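Local coordinates for galactose-binding-like protein (Bacteroides thetaiotaomicron, PDB 7M1B), which is a SusE-like gut-bacterial protein, probably binding galactose or related sugars and possibly having a degradative capacity, at residues P121-I126 / T265-R270. Residues are numbered along the deposited sequence; the frame is centred on the assembly and turned at random.
Sequences PTFGGI and TAQLSR
With CG anti to its carbonyl carbon (chi1 -62°), F123 sends its ring out from a tight hairpin onto S269, whose own chi1 of 57° sets OG between backbone N and carbonyl carbon. CB of S269 lies almost centrally over one face of the F123 ring, 3.4 Å from the centroid and only 6° off the ring normal, a CH-pi contact in which methylene hydrogens rather than the hydroxyl meet the pi cloud. OG instead hydrogen-bonds E202. At the ring's edge, CZ of F123 comes to 3.3 Å from the carbonyl O of Q267, where the slightly positive aromatic rim probably suits the oxygen. CE2 of F123 approaches O of L268 obliquely at 3.6 Å, and CG of Q267 adds a looser touch, 4.1 Å from the same CE2. The hairpin bends through a type II beta turn from T122 to G125, closed by G125 N to T122 O at 3.1 Å, with G124 taking the positive phi. It joins strands 118-122 and 125-131 of one beta domain, and F123 reaches from it to strand 256-274 of the galactose-binding-like domain, where a classic beta bulge sets S269 and R270 together opposite Y377. Cutting F123 back to an alanine would probably open a gap over S269 CB and cost the two domains this aromatic contact. T379 of strand 370-380 also touches the F123 side chain, while the F123 carbonyl O accepts a hydrogen bond from R169 NH1.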
loop_
_atom_site.group_PDB
_atom_site.type_symbol
_atom_site.label_atom_id
_atom_site.label_comp_id
_atom_site.label_asym_id
_atom_site.label_seq_id
_atom_site.Cartn_x
_atom_site.Cartn_y
_atom_site.Cartn_z
ATOM N N PRO A 121 -10.238 -10.323 -9.628
ATOM C CA PRO A 121 -10.800 -9.029 -9.262
ATOM C C PRO A 121 -9.733 -8.154 -8.602
ATOM O O PRO A 121 -8.830 -8.646 -7.910
ATOM C CB PRO A 121 -11.862 -9.381 -8.212
ATOM C CG PRO A 121 -12.066 -10.865 -8.273
ATOM C CD PRO A 121 -10.827 -11.472 -8.925
ATOM N N THR A 122 -9.871 -6.836 -8.857
ATOM C CA THR A 122 -9.148 -5.826 -8.077
ATOM C C THR A 122 -10.115 -4.668 -7.785
ATOM O O THR A 122 -11.291 -4.680 -8.201
ATOM C CB THR A 122 -7.863 -5.327 -8.792
ATOM O OG1 THR A 122 -7.068 -4.544 -7.877
ATOM C CG2 THR A 122 -8.156 -4.500 -10.033
ATOM N N PHE A 123 -9.641 -3.651 -7.049
ATOM C CA PHE A 123 -10.502 -2.537 -6.659
ATOM C C PHE A 123 -10.977 -1.795 -7.897
ATOM O O PHE A 123 -10.147 -1.270 -8.644
ATOM C CB PHE A 123 -9.790 -1.640 -5.635
ATOM C CG PHE A 123 -9.540 -2.502 -4.425
ATOM C CD1 PHE A 123 -10.586 -2.635 -3.482
ATOM C CD2 PHE A 123 -8.325 -3.125 -4.137
ATOM C CE1 PHE A 123 -10.442 -3.505 -2.422
ATOM C CE2 PHE A 123 -8.175 -3.999 -3.063
ATOM C CZ PHE A 123 -9.234 -4.128 -2.162
ATOM N N GLY A 124 -12.296 -1.878 -8.154
ATOM C CA GLY A 124 -12.974 -1.178 -9.245
ATOM C C GLY A 124 -12.646 -1.799 -10.615
ATOM O O GLY A 124 -12.916 -1.219 -11.668
ATOM N N GLY A 125 -12.169 -3.042 -10.642
ATOM C CA GLY A 125 -11.924 -3.674 -11.942
ATOM C C GLY A 125 -11.269 -5.035 -11.828
ATOM O O GLY A 125 -11.595 -5.858 -10.968
ATOM N N ILE A 126 -10.393 -5.301 -12.822
ATOM C CA ILE A 126 -9.758 -6.600 -12.889
ATOM C C ILE A 126 -8.251 -6.404 -13.056
ATOM O O ILE A 126 -7.785 -5.357 -13.540
ATOM C CB ILE A 126 -10.360 -7.454 -14.024
ATOM C CG1 ILE A 126 -10.289 -6.680 -15.344
ATOM C CG2 ILE A 126 -11.776 -7.893 -13.663
ATOM C CD1 ILE A 126 -10.568 -7.577 -16.584
ATOM N N THR A 265 -6.451 -11.405 7.376
ATOM C CA THR A 265 -5.796 -11.288 6.069
ATOM C C THR A 265 -6.697 -10.505 5.119
ATOM O O THR A 265 -7.902 -10.740 5.081
ATOM C CB THR A 265 -5.537 -12.683 5.512
ATOM O OG1 THR A 265 -4.639 -13.312 6.450
ATOM C CG2 THR A 265 -4.808 -12.631 4.176
ATOM N N ALA A 266 -6.106 -9.657 4.283
ATOM C CA ALA A 266 -6.900 -8.828 3.379
ATOM C C ALA A 266 -6.119 -8.506 2.115
ATOM O O ALA A 266 -4.913 -8.418 2.149
ATOM C CB ALA A 266 -7.333 -7.548 4.088
ATOM N N GLN A 267 -6.860 -8.273 1.027
ATOM C CA GLN A 267 -6.367 -7.643 -0.187
ATOM C C GLN A 267 -6.473 -6.143 0.021
ATOM O O GLN A 267 -7.577 -5.639 0.213
ATOM C CB GLN A 267 -7.226 -8.104 -1.402
ATOM C CG GLN A 267 -6.578 -7.747 -2.748
ATOM C CD GLN A 267 -5.273 -8.448 -3.056
ATOM O OE1 GLN A 267 -5.118 -9.668 -2.935
ATOM N NE2 GLN A 267 -4.312 -7.662 -3.503
ATOM N N LEU A 268 -5.341 -5.411 0.073
ATOM C CA LEU A 268 -5.359 -4.011 0.452
ATOM C C LEU A 268 -5.545 -3.091 -0.746
ATOM O O LEU A 268 -4.913 -3.275 -1.823
ATOM C CB LEU A 268 -4.042 -3.697 1.162
ATOM C CG LEU A 268 -3.871 -4.390 2.508
ATOM C CD1 LEU A 268 -2.501 -4.039 3.162
ATOM C CD2 LEU A 268 -4.997 -3.998 3.488
ATOM N N SER A 269 -6.306 -2.028 -0.528
ATOM C CA SER A 269 -6.564 -0.985 -1.501
ATOM C C SER A 269 -5.746 0.268 -1.221
ATOM O O SER A 269 -5.107 0.787 -2.110
ATOM C CB SER A 269 -8.027 -0.657 -1.664
ATOM O OG SER A 269 -8.587 -0.283 -0.382
ATOM N N ARG A 270 -5.872 0.807 -0.023
ATOM C CA ARG A 270 -5.226 2.080 0.296
ATOM C C ARG A 270 -5.206 2.255 1.815
ATOM O O ARG A 270 -5.786 1.433 2.544
ATOM C CB ARG A 270 -6.129 3.170 -0.325
ATOM C CG ARG A 270 -7.499 3.298 0.332
ATOM C CD ARG A 270 -8.396 4.299 -0.455
ATOM N NE ARG A 270 -9.686 4.514 0.218
ATOM C CZ ARG A 270 -9.991 5.360 1.222
ATOM N NH1 ARG A 270 -9.095 6.175 1.763
ATOM N NH2 ARG A 270 -11.232 5.365 1.681
#